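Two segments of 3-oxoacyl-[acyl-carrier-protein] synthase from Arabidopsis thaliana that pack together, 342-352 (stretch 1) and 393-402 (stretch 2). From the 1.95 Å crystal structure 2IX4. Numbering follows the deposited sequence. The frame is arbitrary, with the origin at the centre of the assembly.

Stretch 1, residues 342-352: HATSGTLAFSS
Stretch 2 393-402: IFDKRFMPLT

Stretch 1 leaves a helix at 342-344, turns through G346 and runs on as a strand from A349. Stretch 2 has no regular helix or strand. CA atoms are 4.7 Å apart at T344 and F398, 4.3 Å at G346 and R397, and 5.1 Å at S351 and P400. The pairing has no single direction: it reverses between T344/F398 and G346/R397, and S351/P400 follows further on. Together they bury 570 Å².

I393 makes no contact. F394 (chi1 m, phi/psi -87/150) sends its ring to F350: F394 CE2 lies 3.5 Å from F350 CZ, near the plane of the F350 ring. The centroids are 5.9 Å apart and the planes meet at 33°.

D395 (chi1 p) organizes its own stretch. Its OD1 accepts from R397 N at 2.9 Å and F398 N at 2.7 Å, while D395 N donates to F398 O at 2.9 Å. These bonds close a tight local turn. K396 is exposed and does not reach stretch 1.

R397 (chi1 m, chi2 t, chi3 m) points its CA-to-CB bond toward stretch 1. R397 NH1 lies 2.8 Å from T344 O, and R397 CG lies 3.6 Å from S345 O. R397 O sits 3.3 Å from G346 CA. G346 has positive phi (92/5), and an ideal CB there would lie 3.1 Å from R397 O. It would also jam against the preceding carbonyl, which by itself calls for glycine. A water donates to R397 O at 2.7 Å and weakly to G346 O at 3.4 Å.

F398 (chi1 t, chi2 52°) packs its ring against A343 and F350. Its CE1 is 3.9 Å from A343 CB and 3.6 Å from F350 CE2. The F398 and F350 ring centroids are 5.3 Å apart, with planes at 36°.

M399 is extended (-158/134), and its CA-to-CB bond points away. Its backbone C lies 3.5 Å from F350 CZ. A second water joins the backbones: it donates to M399 O at 2.7 Å and L348 O at 3.2 Å, and accepts from F350 N at 3.0 Å.

P400 covers one face of F350 (chi1 p, chi2 98°). P400 CA is 3.9 Å from the F350 ring centroid in a CH-pi contact, and 3.3 Å from F350 O.

L401 (chi1 m, chi2 t) supplies the direct backbone bond between the stretches: L401 N donates to F350 O at 2.8 Å and 166°. Its CD1 meets A349 CB at 4.1 Å, and its CB lies 4.2 Å from S351 CB. The CA-to-CB bond of T402 points away, and T402 makes no contact.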

# COMPACT_ATOMS: atom_id res chain seq x y z
N HIS A 342 -13.20 -19.98 27.04
CA HIS A 342 -12.79 -18.66 27.55
C HIS A 342 -13.77 -17.56 27.13
O HIS A 342 -13.94 -16.58 27.86
CB HIS A 342 -11.37 -18.33 27.07
CG HIS A 342 -10.81 -17.06 27.63
ND1 HIS A 342 -10.52 -16.90 28.96
CD2 HIS A 342 -10.48 -15.89 27.03
CE1 HIS A 342 -10.04 -15.69 29.17
NE2 HIS A 342 -10.00 -15.06 28.01
N ALA A 343 -14.41 -17.74 25.98
CA ALA A 343 -15.38 -16.79 25.46
C ALA A 343 -16.81 -17.11 25.88
O ALA A 343 -17.56 -16.21 26.28
CB ALA A 343 -15.28 -16.71 23.94
N THR A 344 -17.19 -18.38 25.79
CA THR A 344 -18.56 -18.82 26.06
C THR A 344 -18.94 -18.79 27.55
O THR A 344 -20.12 -18.83 27.89
CB THR A 344 -18.85 -20.23 25.49
OG1 THR A 344 -17.97 -21.19 26.10
CG2 THR A 344 -18.67 -20.26 23.98
N SER A 345 -17.94 -18.73 28.42
CA SER A 345 -18.17 -18.63 29.87
C SER A 345 -18.37 -17.17 30.31
O SER A 345 -18.81 -16.92 31.43
CB SER A 345 -17.00 -19.25 30.65
OG SER A 345 -15.81 -18.49 30.49
N GLY A 346 -18.05 -16.24 29.42
CA GLY A 346 -18.18 -14.82 29.71
C GLY A 346 -16.92 -14.19 30.29
O GLY A 346 -16.92 -13.02 30.65
N THR A 347 -15.85 -14.98 30.36
CA THR A 347 -14.56 -14.52 30.89
C THR A 347 -13.90 -13.50 29.95
O THR A 347 -13.37 -12.49 30.41
CB THR A 347 -13.59 -15.69 31.16
OG1 THR A 347 -14.25 -16.69 31.96
CG2 THR A 347 -12.34 -15.21 31.88
N LEU A 348 -13.94 -13.78 28.65
CA LEU A 348 -13.35 -12.88 27.66
C LEU A 348 -14.18 -11.61 27.49
O LEU A 348 -15.39 -11.67 27.26
CB LEU A 348 -13.19 -13.59 26.30
CG LEU A 348 -12.69 -12.76 25.11
CD1 LEU A 348 -11.20 -12.42 25.23
CD2 LEU A 348 -12.97 -13.47 23.80
N ALA A 349 -13.51 -10.47 27.62
CA ALA A 349 -14.12 -9.18 27.34
C ALA A 349 -13.87 -8.82 25.88
O ALA A 349 -12.73 -8.89 25.41
CB ALA A 349 -13.55 -8.10 28.25
N PHE A 350 -14.92 -8.46 25.17
CA PHE A 350 -14.78 -7.98 23.80
C PHE A 350 -15.81 -6.93 23.43
O PHE A 350 -16.94 -6.94 23.94
CB PHE A 350 -14.77 -9.15 22.79
CG PHE A 350 -16.08 -9.87 22.68
CD1 PHE A 350 -16.96 -9.58 21.65
CD2 PHE A 350 -16.42 -10.86 23.60
CE1 PHE A 350 -18.17 -10.25 21.54
CE2 PHE A 350 -17.63 -11.54 23.50
CZ PHE A 350 -18.51 -11.23 22.47
N SER A 351 -15.41 -6.01 22.56
CA SER A 351 -16.28 -4.95 22.08
C SER A 351 -15.82 -4.46 20.73
O SER A 351 -14.68 -4.70 20.33
CB SER A 351 -16.30 -3.78 23.08
OG SER A 351 -15.01 -3.21 23.21
N SER A 352 -16.72 -3.78 20.01
CA SER A 352 -16.34 -3.00 18.85
C SER A 352 -16.59 -1.52 19.14
O SER A 352 -17.66 -1.15 19.62
CB SER A 352 -17.13 -3.41 17.61
OG SER A 352 -16.88 -2.51 16.55
N ILE A 393 -26.43 -15.22 18.15
CA ILE A 393 -25.23 -15.97 18.50
C ILE A 393 -24.83 -15.76 19.97
O ILE A 393 -24.24 -16.64 20.60
CB ILE A 393 -24.03 -15.65 17.55
CG1 ILE A 393 -22.97 -16.76 17.63
CG2 ILE A 393 -23.43 -14.27 17.83
CD1 ILE A 393 -22.02 -16.81 16.45
N PHE A 394 -25.18 -14.59 20.51
CA PHE A 394 -24.82 -14.23 21.87
C PHE A 394 -25.84 -14.71 22.89
O PHE A 394 -27.03 -14.83 22.59
CB PHE A 394 -24.64 -12.71 21.99
CG PHE A 394 -23.57 -12.16 21.08
CD1 PHE A 394 -23.91 -11.28 20.06
CD2 PHE A 394 -22.24 -12.52 21.25
CE1 PHE A 394 -22.92 -10.76 19.22
CE2 PHE A 394 -21.25 -12.01 20.41
CZ PHE A 394 -21.59 -11.12 19.40
N ASP A 395 -25.36 -15.00 24.10
CA ASP A 395 -26.22 -15.36 25.22
C ASP A 395 -25.80 -14.62 26.48
O ASP A 395 -24.93 -13.74 26.43
CB ASP A 395 -26.25 -16.88 25.43
CG ASP A 395 -24.88 -17.47 25.79
OD1 ASP A 395 -24.03 -16.76 26.38
OD2 ASP A 395 -24.66 -18.66 25.49
N LYS A 396 -26.40 -14.97 27.61
CA LYS A 396 -26.12 -14.34 28.90
C LYS A 396 -24.62 -14.21 29.22
O LYS A 396 -24.19 -13.20 29.78
CB LYS A 396 -26.86 -15.06 30.03
CG LYS A 396 -26.79 -16.59 29.99
CD LYS A 396 -28.04 -17.22 30.59
CE LYS A 396 -27.82 -18.68 30.96
NZ LYS A 396 -27.02 -18.84 32.21
N ARG A 397 -23.84 -15.22 28.84
CA ARG A 397 -22.41 -15.25 29.11
C ARG A 397 -21.57 -14.70 27.94
O ARG A 397 -20.80 -13.75 28.11
CB ARG A 397 -21.96 -16.66 29.49
CG ARG A 397 -22.38 -17.08 30.90
CD ARG A 397 -22.33 -18.59 31.09
NE ARG A 397 -23.44 -19.26 30.41
CZ ARG A 397 -23.30 -20.12 29.41
NH1 ARG A 397 -22.10 -20.44 28.95
NH2 ARG A 397 -24.38 -20.68 28.87
N PHE A 398 -21.73 -15.31 26.77
CA PHE A 398 -21.02 -14.88 25.56
C PHE A 398 -21.70 -13.65 24.97
O PHE A 398 -22.71 -13.76 24.27
CB PHE A 398 -20.95 -16.03 24.54
CG PHE A 398 -20.19 -15.69 23.29
CD1 PHE A 398 -18.91 -15.16 23.35
CD2 PHE A 398 -20.77 -15.92 22.04
CE1 PHE A 398 -18.21 -14.85 22.19
CE2 PHE A 398 -20.08 -15.61 20.88
CZ PHE A 398 -18.80 -15.08 20.95
N MET A 399 -21.14 -12.48 25.26
CA MET A 399 -21.80 -11.20 25.01
C MET A 399 -20.78 -10.06 24.93
O MET A 399 -19.89 -9.97 25.77
CB MET A 399 -22.80 -10.92 26.14
CG MET A 399 -23.67 -9.68 25.98
SD MET A 399 -24.89 -9.81 24.65
CE MET A 399 -26.07 -10.98 25.32
N PRO A 400 -20.90 -9.18 23.90
CA PRO A 400 -20.02 -8.02 23.84
C PRO A 400 -20.32 -7.01 24.94
O PRO A 400 -21.46 -6.95 25.42
CB PRO A 400 -20.33 -7.41 22.47
CG PRO A 400 -21.73 -7.85 22.17
CD PRO A 400 -21.84 -9.23 22.77
N LEU A 401 -19.31 -6.24 25.34
CA LEU A 401 -19.47 -5.23 26.38
C LEU A 401 -20.38 -4.10 25.92
O LEU A 401 -20.24 -3.61 24.80
CB LEU A 401 -18.11 -4.64 26.79
CG LEU A 401 -17.00 -5.55 27.33
CD1 LEU A 401 -15.77 -4.72 27.65
CD2 LEU A 401 -17.44 -6.34 28.56
N THR A 402 -21.32 -3.71 26.78
CA THR A 402 -22.26 -2.63 26.47
C THR A 402 -22.06 -1.43 27.39
O THR A 402 -22.71 -0.39 27.23
CB THR A 402 -23.72 -3.10 26.51
OG1 THR A 402 -24.01 -3.66 27.80
CG2 THR A 402 -23.98 -4.17 25.44
O HOH W 1 -19.78 -11.61 29.40
O HOH W 2 -17.42 -9.22 26.60